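PDB 6SXT: alpha-L-arabinofuranosidase B from Aspergillus kawachii, which hydrolyses terminal non-reducing alpha-L-arabinofuranosyl residues from arabinoxylan, arabinan and related plant polysaccharides. Local coordinates for residues A[146-157]-A[285-296]; A[18-26]-A[112-122]. All coordinates share one frame; numbering follows the deposited sequence.

Interaction 1 of 2, residues A[146-157]-A[285-296]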
loop_
_atom_site.group_PDB
_atom_site.type_symbol
_atom_site.label_atom_id
_atom_site.label_comp_id
_atom_site.label_asym_id
_atom_site.label_seq_id
_atom_site.Cartn_x
_atom_site.Cartn_y
_atom_site.Cartn_z
ATOM N N GLY A 146 1.978 -22.328 -7.107
ATOM C CA GLY A 146 1.801 -21.087 -7.872
ATOM C C GLY A 146 1.253 -20.002 -6.970
ATOM O O GLY A 146 0.847 -20.273 -5.844
ATOM N N MET A 147 1.282 -18.793 -7.480
ATOM C CA MET A 147 0.765 -17.626 -6.775
ATOM C C MET A 147 0.450 -16.575 -7.824
ATOM O O MET A 147 0.978 -16.600 -8.964
ATOM C CB MET A 147 1.726 -17.116 -5.723
ATOM C CG MET A 147 3.055 -16.661 -6.258
ATOM S SD MET A 147 4.359 -16.667 -4.980
ATOM C CE MET A 147 4.738 -18.405 -4.848
ATOM N N TYR A 148 -0.425 -15.645 -7.465
ATOM C CA TYR A 148 -0.548 -14.401 -8.245
ATOM C C TYR A 148 -0.918 -13.274 -7.283
ATOM O O TYR A 148 -1.405 -13.553 -6.173
ATOM C CB TYR A 148 -1.563 -14.473 -9.406
ATOM C CG TYR A 148 -3.013 -14.254 -9.028
ATOM C CD1 TYR A 148 -3.817 -15.292 -8.624
ATOM C CD2 TYR A 148 -3.567 -12.978 -9.030
ATOM C CE1 TYR A 148 -5.127 -15.089 -8.229
ATOM C CE2 TYR A 148 -4.868 -12.761 -8.641
ATOM C CZ TYR A 148 -5.660 -13.818 -8.252
ATOM O OH TYR A 148 -6.961 -13.621 -7.837
ATOM N N ALA A 149 -0.719 -12.055 -7.729
ATOM C CA ALA A 149 -1.246 -10.871 -7.068
ATOM C C ALA A 149 -1.633 -9.861 -8.109
ATOM O O ALA A 149 -0.934 -9.747 -9.142
ATOM C CB ALA A 149 -0.267 -10.303 -6.072
ATOM N N VAL A 150 -2.646 -9.074 -7.775
ATOM C CA VAL A 150 -2.945 -7.849 -8.553
ATOM C C VAL A 150 -2.462 -6.680 -7.702
ATOM O O VAL A 150 -2.885 -6.533 -6.525
ATOM C CB VAL A 150 -4.435 -7.708 -8.895
ATOM C CG1 VAL A 150 -4.724 -6.355 -9.543
ATOM C CG2 VAL A 150 -4.895 -8.869 -9.783
ATOM N N LEU A 151 -1.546 -5.909 -8.258
ATOM C CA LEU A 151 -0.807 -4.834 -7.573
ATOM C C LEU A 151 -0.938 -3.529 -8.360
ATOM O O LEU A 151 -1.331 -3.511 -9.510
ATOM C CB LEU A 151 0.679 -5.223 -7.473
ATOM C CG LEU A 151 0.974 -6.613 -6.908
ATOM C CD1 LEU A 151 2.491 -6.894 -6.991
ATOM C CD2 LEU A 151 0.496 -6.724 -5.470
ATOM N N ASP A 152 -0.594 -2.443 -7.690
ATOM C CA ASP A 152 -0.483 -1.093 -8.311
ATOM C C ASP A 152 0.898 -1.006 -8.928
ATOM O O ASP A 152 1.886 -0.887 -8.199
ATOM C CB ASP A 152 -0.761 0.012 -7.279
ATOM C CG ASP A 152 -0.655 1.419 -7.822
ATOM O OD1 ASP A 152 -0.154 1.565 -8.971
ATOM O OD2 ASP A 152 -1.066 2.350 -7.117
ATOM N N GLY A 153 1.002 -1.061 -10.249
ATOM C CA GLY A 153 2.315 -0.994 -10.878
ATOM C C GLY A 153 3.000 0.354 -10.764
ATOM O O GLY A 153 4.160 0.460 -11.164
ATOM N N THR A 154 2.346 1.373 -10.236
ATOM C CA THR A 154 2.892 2.733 -10.085
ATOM C C THR A 154 3.288 3.001 -8.635
ATOM O O THR A 154 3.850 4.094 -8.367
ATOM C CB THR A 154 1.938 3.814 -10.602
ATOM O OG1 THR A 154 0.861 3.992 -9.692
ATOM C CG2 THR A 154 1.461 3.474 -11.983
ATOM N N HIS A 155 2.966 2.112 -7.679
ATOM C CA HIS A 155 3.249 2.347 -6.249
ATOM C C HIS A 155 4.356 1.407 -5.815
ATOM O O HIS A 155 4.093 0.229 -5.674
ATOM C CB HIS A 155 1.976 2.146 -5.399
ATOM C CG HIS A 155 2.189 2.420 -3.962
ATOM N ND1 HIS A 155 1.481 1.769 -2.974
ATOM C CD2 HIS A 155 3.016 3.307 -3.329
ATOM C CE1 HIS A 155 1.874 2.226 -1.802
ATOM N NE2 HIS A 155 2.847 3.178 -1.977
ATOM N N TYR A 156 5.587 1.890 -5.685
ATOM C CA TYR A 156 6.734 0.993 -5.479
ATOM C C TYR A 156 7.903 1.856 -5.030
ATOM O O TYR A 156 7.879 3.076 -5.204
ATOM C CB TYR A 156 7.078 0.191 -6.746
ATOM C CG TYR A 156 7.562 1.067 -7.864
ATOM C CD1 TYR A 156 8.912 1.318 -8.007
ATOM C CD2 TYR A 156 6.682 1.613 -8.789
ATOM C CE1 TYR A 156 9.403 2.140 -9.024
ATOM C CE2 TYR A 156 7.157 2.413 -9.816
ATOM C CZ TYR A 156 8.512 2.693 -9.922
ATOM O OH TYR A 156 8.940 3.480 -10.949
ATOM N N ASN A 157 8.943 1.195 -4.559
ATOM C CA ASN A 157 10.256 1.859 -4.386
ATOM C C ASN A 157 11.337 0.829 -4.673
ATOM O O ASN A 157 11.073 -0.210 -5.312
ATOM C CB ASN A 157 10.303 2.599 -3.054
ATOM C CG ASN A 157 10.380 1.694 -1.834
ATOM O OD1 ASN A 157 10.559 0.485 -1.985
ATOM N ND2 ASN A 157 10.221 2.297 -0.661
ATOM N N GLY A 285 11.435 -1.801 4.203
ATOM C CA GLY A 285 11.639 -0.492 3.572
ATOM C C GLY A 285 10.756 -0.236 2.359
ATOM O O GLY A 285 10.715 0.904 1.895
ATOM N N ALA A 286 10.073 -1.276 1.865
ATOM C CA ALA A 286 9.372 -1.191 0.568
ATOM C C ALA A 286 7.979 -0.588 0.732
ATOM O O ALA A 286 7.398 -0.525 1.832
ATOM C CB ALA A 286 9.309 -2.544 -0.092
ATOM N N GLN A 287 7.435 -0.189 -0.403
ATOM C CA GLN A 287 6.043 0.244 -0.485
ATOM C C GLN A 287 5.399 -0.425 -1.691
ATOM O O GLN A 287 6.077 -0.778 -2.652
ATOM C CB GLN A 287 5.928 1.774 -0.524
ATOM C CG GLN A 287 6.519 2.389 -1.773
ATOM C CD GLN A 287 6.629 3.898 -1.717
ATOM O OE1 GLN A 287 6.519 4.480 -0.622
ATOM N NE2 GLN A 287 6.804 4.554 -2.873
ATOM N N GLY A 288 4.058 -0.491 -1.667
ATOM C CA GLY A 288 3.281 -1.105 -2.755
ATOM C C GLY A 288 1.845 -1.237 -2.349
ATOM O O GLY A 288 1.498 -0.915 -1.225
ATOM N N THR A 289 1.020 -1.644 -3.294
ATOM C CA THR A 289 -0.393 -1.825 -3.033
ATOM C C THR A 289 -0.824 -3.201 -3.514
ATOM O O THR A 289 -0.551 -3.545 -4.678
ATOM C CB THR A 289 -1.259 -0.789 -3.762
ATOM O OG1 THR A 289 -0.904 0.515 -3.303
ATOM C CG2 THR A 289 -2.738 -0.991 -3.520
ATOM N N PHE A 290 -1.534 -3.901 -2.657
ATOM C CA PHE A 290 -2.070 -5.249 -2.922
ATOM C C PHE A 290 -3.585 -5.186 -2.982
ATOM O O PHE A 290 -4.227 -4.634 -2.060
ATOM C CB PHE A 290 -1.630 -6.193 -1.808
ATOM C CG PHE A 290 -2.158 -7.601 -1.863
ATOM C CD1 PHE A 290 -1.428 -8.606 -2.451
ATOM C CD2 PHE A 290 -3.353 -7.931 -1.239
ATOM C CE1 PHE A 290 -1.845 -9.928 -2.441
ATOM C CE2 PHE A 290 -3.801 -9.255 -1.244
ATOM C CZ PHE A 290 -3.037 -10.257 -1.838
ATOM N N TYR A 291 -4.165 -5.738 -4.046
ATOM C CA TYR A 291 -5.648 -5.781 -4.171
ATOM C C TYR A 291 -6.176 -7.206 -3.932
ATOM O O TYR A 291 -7.241 -7.370 -3.308
ATOM C CB TYR A 291 -6.041 -5.291 -5.572
ATOM C CG TYR A 291 -5.683 -3.840 -5.799
ATOM C CD1 TYR A 291 -6.370 -2.797 -5.204
ATOM C CD2 TYR A 291 -4.636 -3.498 -6.635
ATOM C CE1 TYR A 291 -6.042 -1.469 -5.423
ATOM C CE2 TYR A 291 -4.300 -2.185 -6.844
ATOM C CZ TYR A 291 -4.991 -1.163 -6.258
ATOM O OH TYR A 291 -4.671 0.151 -6.505
ATOM N N GLU A 292 -5.550 -8.215 -4.520
ATOM C CA GLU A 292 -5.969 -9.611 -4.397
ATOM C C GLU A 292 -4.783 -10.510 -4.715
ATOM O O GLU A 292 -3.871 -10.070 -5.440
ATOM C CB GLU A 292 -7.154 -9.948 -5.323
ATOM C CG GLU A 292 -6.858 -9.789 -6.809
ATOM C CD GLU A 292 -8.051 -10.116 -7.700
ATOM O OE1 GLU A 292 -8.964 -9.284 -7.717
ATOM O OE2 GLU A 292 -8.087 -11.224 -8.265
ATOM N N GLY A 293 -4.827 -11.721 -4.212
ATOM C CA GLY A 293 -3.785 -12.682 -4.570
ATOM C C GLY A 293 -4.062 -14.013 -3.910
ATOM O O GLY A 293 -4.874 -14.105 -2.985
ATOM N N VAL A 294 -3.342 -15.017 -4.394
ATOM C CA VAL A 294 -3.479 -16.381 -3.872
ATOM C C VAL A 294 -2.124 -17.072 -3.874
ATOM O O VAL A 294 -1.226 -16.675 -4.616
ATOM C CB VAL A 294 -4.490 -17.218 -4.640
ATOM C CG1 VAL A 294 -5.841 -16.553 -4.867
ATOM C CG2 VAL A 294 -3.901 -17.739 -5.941
ATOM N N MET A 295 -2.088 -18.194 -3.146
ATOM C CA MET A 295 -1.026 -19.218 -3.271
ATOM C C MET A 295 -1.729 -20.550 -3.463
ATOM O O MET A 295 -2.823 -20.767 -2.914
ATOM C CB MET A 295 -0.125 -19.289 -2.036
ATOM C CG MET A 295 0.649 -17.991 -1.852
ATOM S SD MET A 295 1.508 -17.958 -0.246
ATOM C CE MET A 295 2.695 -19.300 -0.466
ATOM N N THR A 296 -1.134 -21.387 -4.300
ATOM C CA THR A 296 -1.695 -22.703 -4.663
ATOM C C THR A 296 -0.776 -23.833 -4.229
ATOM O O THR A 296 0.373 -23.625 -3.938
ATOM C CB THR A 296 -1.989 -22.837 -6.158
ATOM O OG1 THR A 296 -0.739 -23.047 -6.839
ATOM C CG2 THR A 296 -2.701 -21.651 -6.736
HETATM O O HOH W 1 2.341 -2.225 -5.794
HETATM O O HOH W 2 -2.335 2.151 -4.793
HETATM O O HOH W 3 3.835 4.601 0.098
HETATM O O HOH W 4 8.299 -1.711 -4.126
#

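Interaction 2 of 2, residues A[18-26]-A[112-122]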
loop_
_atom_site.group_PDB
_atom_site.type_symbol
_atom_site.label_atom_id
_atom_site.label_comp_id
_atom_site.label_asym_id
_atom_site.label_seq_id
_atom_site.Cartn_x
_atom_site.Cartn_y
_atom_site.Cartn_z
ATOM N N ALA A 18 -5.942 -17.500 0.031
ATOM C CA ALA A 18 -6.651 -16.643 -0.944
ATOM C C ALA A 18 -7.008 -15.354 -0.216
ATOM O O ALA A 18 -7.808 -15.376 0.747
ATOM C CB ALA A 18 -7.888 -17.354 -1.449
ATOM N N HIS A 19 -6.409 -14.266 -0.618
ATOM C CA HIS A 19 -6.449 -13.004 0.157
ATOM C C HIS A 19 -6.930 -11.847 -0.729
ATOM O O HIS A 19 -6.331 -11.594 -1.781
ATOM C CB HIS A 19 -5.056 -12.667 0.607
ATOM C CG HIS A 19 -4.447 -13.668 1.516
ATOM N ND1 HIS A 19 -3.262 -14.317 1.199
ATOM C CD2 HIS A 19 -4.851 -14.112 2.711
ATOM C CE1 HIS A 19 -2.953 -15.133 2.189
ATOM N NE2 HIS A 19 -3.882 -15.036 3.154
ATOM N N SER A 20 -7.968 -11.136 -0.319
ATOM C CA SER A 20 -8.386 -9.929 -1.058
ATOM C C SER A 20 -9.237 -9.061 -0.166
ATOM O O SER A 20 -10.136 -9.580 0.510
ATOM C CB SER A 20 -9.202 -10.263 -2.318
ATOM O OG SER A 20 -9.550 -9.045 -2.969
ATOM N N THR A 21 -9.005 -7.749 -0.227
ATOM C CA THR A 21 -9.876 -6.766 0.414
ATOM C C THR A 21 -10.910 -6.248 -0.566
ATOM O O THR A 21 -11.787 -5.505 -0.135
ATOM C CB THR A 21 -9.062 -5.670 1.097
ATOM O OG1 THR A 21 -8.263 -5.042 0.077
ATOM C CG2 THR A 21 -8.202 -6.196 2.213
ATOM N N THR A 22 -10.772 -6.550 -1.845
ATOM C CA THR A 22 -11.692 -6.044 -2.875
ATOM C C THR A 22 -12.834 -7.005 -3.173
ATOM O O THR A 22 -13.926 -6.516 -3.485
ATOM C CB THR A 22 -10.958 -5.610 -4.129
ATOM O OG1 THR A 22 -10.387 -6.785 -4.688
ATOM C CG2 THR A 22 -9.913 -4.549 -3.824
ATOM N N ARG A 23 -12.576 -8.310 -3.215
ATOM C CA ARG A 23 -13.600 -9.254 -3.720
ATOM C C ARG A 23 -13.389 -10.668 -3.237
ATOM O O ARG A 23 -12.280 -11.084 -2.853
ATOM C CB ARG A 23 -13.648 -9.220 -5.241
ATOM C CG ARG A 23 -12.382 -9.714 -5.929
ATOM C CD ARG A 23 -12.650 -9.856 -7.413
ATOM N NE ARG A 23 -11.504 -10.352 -8.153
ATOM C CZ ARG A 23 -11.606 -11.188 -9.188
ATOM N NH1 ARG A 23 -12.780 -11.638 -9.611
ATOM N NH2 ARG A 23 -10.496 -11.585 -9.779
ATOM N N ALA A 24 -14.476 -11.425 -3.269
ATOM C CA ALA A 24 -14.402 -12.877 -3.136
ATOM C C ALA A 24 -13.627 -13.486 -4.294
ATOM O O ALA A 24 -13.791 -13.022 -5.463
ATOM C CB ALA A 24 -15.835 -13.427 -3.120
ATOM N N LEU A 25 -12.845 -14.519 -4.008
ATOM C CA LEU A 25 -12.043 -15.196 -5.046
ATOM C C LEU A 25 -12.598 -16.575 -5.366
ATOM O O LEU A 25 -12.004 -17.294 -6.188
ATOM C CB LEU A 25 -10.589 -15.232 -4.572
ATOM C CG LEU A 25 -9.978 -13.846 -4.401
ATOM C CD1 LEU A 25 -8.599 -13.961 -3.795
ATOM C CD2 LEU A 25 -9.936 -13.079 -5.697
ATOM N N TYR A 26 -13.650 -16.973 -4.669
ATOM C CA TYR A 26 -14.468 -18.184 -4.986
ATOM C C TYR A 26 -15.880 -17.711 -5.252
ATOM O O TYR A 26 -16.393 -16.888 -4.505
ATOM C CB TYR A 26 -14.497 -19.150 -3.801
ATOM C CG TYR A 26 -13.193 -19.765 -3.368
ATOM C CD1 TYR A 26 -12.314 -19.090 -2.550
ATOM C CD2 TYR A 26 -12.901 -21.077 -3.699
ATOM C CE1 TYR A 26 -11.155 -19.669 -2.108
ATOM C CE2 TYR A 26 -11.724 -21.670 -3.272
ATOM C CZ TYR A 26 -10.851 -20.967 -2.469
ATOM O OH TYR A 26 -9.703 -21.555 -2.014
ATOM N N VAL A 112 -10.544 1.868 -5.308
ATOM C CA VAL A 112 -10.750 1.399 -6.687
ATOM C C VAL A 112 -12.254 1.288 -6.927
ATOM O O VAL A 112 -13.028 1.340 -5.953
ATOM C CB VAL A 112 -10.059 0.058 -6.964
ATOM C CG1 VAL A 112 -8.546 0.226 -6.912
ATOM C CG2 VAL A 112 -10.586 -1.011 -6.014
ATOM N N THR A 113 -12.619 1.028 -8.170
ATOM C CA THR A 113 -13.908 0.424 -8.466
ATOM C C THR A 113 -13.651 -0.890 -9.161
ATOM O O THR A 113 -12.663 -1.013 -9.928
ATOM C CB THR A 113 -14.883 1.311 -9.250
ATOM O OG1 THR A 113 -14.254 1.723 -10.474
ATOM C CG2 THR A 113 -15.340 2.507 -8.443
ATOM N N LEU A 114 -14.512 -1.856 -8.902
ATOM C CA LEU A 114 -14.564 -3.145 -9.639
ATOM C C LEU A 114 -15.899 -3.160 -10.379
ATOM O O LEU A 114 -16.957 -3.124 -9.686
ATOM C CB LEU A 114 -14.434 -4.330 -8.680
ATOM C CG LEU A 114 -13.014 -4.774 -8.347
ATOM C CD1 LEU A 114 -12.282 -3.715 -7.540
ATOM C CD2 LEU A 114 -13.068 -6.064 -7.542
ATOM N N ASN A 115 -15.833 -3.052 -11.693
ATOM C CA ASN A 115 -17.040 -2.906 -12.566
ATOM C C ASN A 115 -17.991 -1.841 -11.994
ATOM O O ASN A 115 -19.241 -2.081 -11.930
ATOM C CB ASN A 115 -17.751 -4.222 -12.688
ATOM C CG ASN A 115 -18.638 -4.326 -13.937
ATOM O OD1 ASN A 115 -18.645 -3.455 -14.815
ATOM N ND2 ASN A 115 -19.403 -5.391 -13.955
ATOM N N GLY A 116 -17.438 -0.728 -11.580
ATOM C CA GLY A 116 -18.165 0.461 -11.114
ATOM C C GLY A 116 -18.535 0.497 -9.649
ATOM O O GLY A 116 -19.080 1.547 -9.231
ATOM N N GLN A 117 -18.263 -0.542 -8.872
ATOM C CA GLN A 117 -18.580 -0.617 -7.443
ATOM C C GLN A 117 -17.295 -0.327 -6.664
ATOM O O GLN A 117 -16.259 -0.958 -6.929
ATOM C CB GLN A 117 -19.179 -2.003 -7.170
ATOM C CG GLN A 117 -19.682 -2.159 -5.765
ATOM C CD GLN A 117 -20.495 -3.436 -5.539
ATOM O OE1 GLN A 117 -20.479 -3.889 -4.399
ATOM N NE2 GLN A 117 -21.186 -3.936 -6.563
ATOM N N LYS A 118 -17.367 0.583 -5.704
ATOM C CA LYS A 118 -16.190 0.966 -4.908
ATOM C C LYS A 118 -15.702 -0.204 -4.056
ATOM O O LYS A 118 -16.471 -1.028 -3.545
ATOM C CB LYS A 118 -16.490 2.186 -4.025
ATOM C CG LYS A 118 -15.220 2.922 -3.608
ATOM C CD LYS A 118 -15.499 4.213 -2.875
ATOM C CE LYS A 118 -14.223 4.874 -2.483
ATOM N NZ LYS A 118 -14.521 6.160 -1.862
ATOM N N ALA A 119 -14.381 -0.297 -3.940
ATOM C CA ALA A 119 -13.728 -1.200 -2.998
ATOM C C ALA A 119 -12.388 -0.607 -2.631
ATOM O O ALA A 119 -11.956 0.400 -3.236
ATOM C CB ALA A 119 -13.546 -2.577 -3.601
ATOM N N TYR A 120 -11.747 -1.227 -1.654
ATOM C CA TYR A 120 -10.490 -0.707 -1.067
ATOM C C TYR A 120 -9.413 -1.770 -1.091
ATOM O O TYR A 120 -9.661 -2.887 -0.603
ATOM C CB TYR A 120 -10.780 -0.277 0.366
ATOM C CG TYR A 120 -11.663 0.935 0.453
ATOM C CD1 TYR A 120 -11.177 2.196 0.110
ATOM C CD2 TYR A 120 -13.005 0.829 0.829
ATOM C CE1 TYR A 120 -11.971 3.330 0.222
ATOM C CE2 TYR A 120 -13.800 1.960 0.961
ATOM C CZ TYR A 120 -13.287 3.216 0.646
ATOM O OH TYR A 120 -14.103 4.311 0.717
ATOM N N GLY A 121 -8.238 -1.413 -1.640
ATOM C CA GLY A 121 -7.044 -2.241 -1.568
ATOM C C GLY A 121 -6.200 -1.935 -0.354
ATOM O O GLY A 121 -6.574 -1.130 0.483
ATOM N N VAL A 122 -5.043 -2.568 -0.319
ATOM C CA VAL A 122 -4.121 -2.479 0.835
ATOM C C VAL A 122 -2.913 -1.646 0.410
ATOM O O VAL A 122 -2.031 -2.173 -0.246
ATOM C CB VAL A 122 -3.719 -3.861 1.340
ATOM C CG1 VAL A 122 -2.879 -3.755 2.602
ATOM C CG2 VAL A 122 -4.941 -4.722 1.568
HETATM O O HOH W 5 -13.034 -3.052 0.145
#

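Interaction 1 of 2, residues A[146-157]-A[285-296]
Met147 to Leu151 pair with Phe290 to Met295 as antiparallel neighbours in a sheet of the catalytic domain, which belongs to the concanavalin-like beta-sandwich clan; the two strand axes run at 178° and come within 4.6 Å. Packing is tight along this half. At Ala149 and Gly293, a non-hydrogen-bonded pair, the CA atoms lie only 4.0 Å apart. Tyr148 and Val294 form the adjoining hydrogen-bonded pair, and Val294 CG2 lies 3.6 Å from Tyr148 CD1. With CG turned between the backbone N and the carbonyl carbon (chi1 82°), the Tyr148 ring leans over the partner strand, one face above Gly293 CA and Val294 N. Its hydroxyl donates to Glu292 OE2 at 2.7 Å, on the anti side of a carboxylate whose other oxygen, OE1, is held by Arg23 and Tyr317. Val150 CG2 packs against CG of the same glutamate, and on the other side of the sheet Ala149 CB and Leu151 CD2 meet the Phe290 ring obliquely.

Beyond Leu151 the contact becomes polar and watery. An Asx turn at Asp152 leads into the loop, and one water bridges Asp152 OD2 and Thr289 OG1. The same hydroxyl and His155 ND1 share a 2.7 Å hydrogen bond at the edge of the imidazole, whose face receives Gly288 CA in a CH-pi contact. A second water joins His155 NE2 to Gln287 OE1, while Gln287 NE2, also bound to Glu418 in the arabinose-binding domain, reaches Tyr156 O from above its carbonyl plane. At the partly exposed end, Asn157 ND2 donates to Gly285 O at 3.0 Å, with the acceptor in the Asn157 amide plane.

Interaction 2 of 2, residues A[18-26]-A[112-122]
Thr22, Thr21 and Leu114 bury the most surface where the loop after strand 15-20 packs on the beta-hairpin of strands 111-114 and 117-124, whose type I' turn runs from Leu114 to Gln117. Thr22 lies against the hairpin with its CB 4.0 Å from Ala119 CB. Its methyl CG2 lies 3.6 Å from Tyr120 O, whereas OG1 is turned to Tyr317. Leu114 approaches the same threonine at about a right angle, and its CD2 also comes up across the aliphatic part of Arg23, 3.8 Å from Arg23 CD. Extended from CG to NE, that arginine presents CB, CG and CD to this one methyl while the guanidinium group goes on to Glu292 and Asn311. Ser20 shapes the loop: its OG accepts from the backbone N of both Thr22 and Arg23, an ST turn and ST motif.

Thr21 makes the direct polar link. The Thr21 and Val122 side chains cross, their CG2 methyls 3.6 Å apart, and a water accepts from Tyr120 N and donates to Thr21 O. Thr21 OG1, placed between its own backbone N and carbonyl carbon (chi1 59°), donates to Tyr120 O at 2.7 Å, in the carbonyl plane and on a lone pair.

Overall arrangement
Both contacts belong to one antiparallel sheet, in which strand 288-296 of interaction 1 pairs with strands 15-20 and 117-124 of interaction 2; their centres are about 13 Å apart. They touch directly. Arg23 NE forms a 2.8 Å salt bridge with Glu292 OE1, Phe290 O and Val122 N lie 2.8 Å apart in a probable hydrogen bond, and Tyr291 CE1 packs 3.4 Å from Val112 CG1. Their relation to the active site differs: in interaction 1 the Ala286 side chain lies about 5 Å from that of Cys161, part of the cis-peptide disulfide lining the inhibitor pocket, whereas interaction 2 is remote from the known sites.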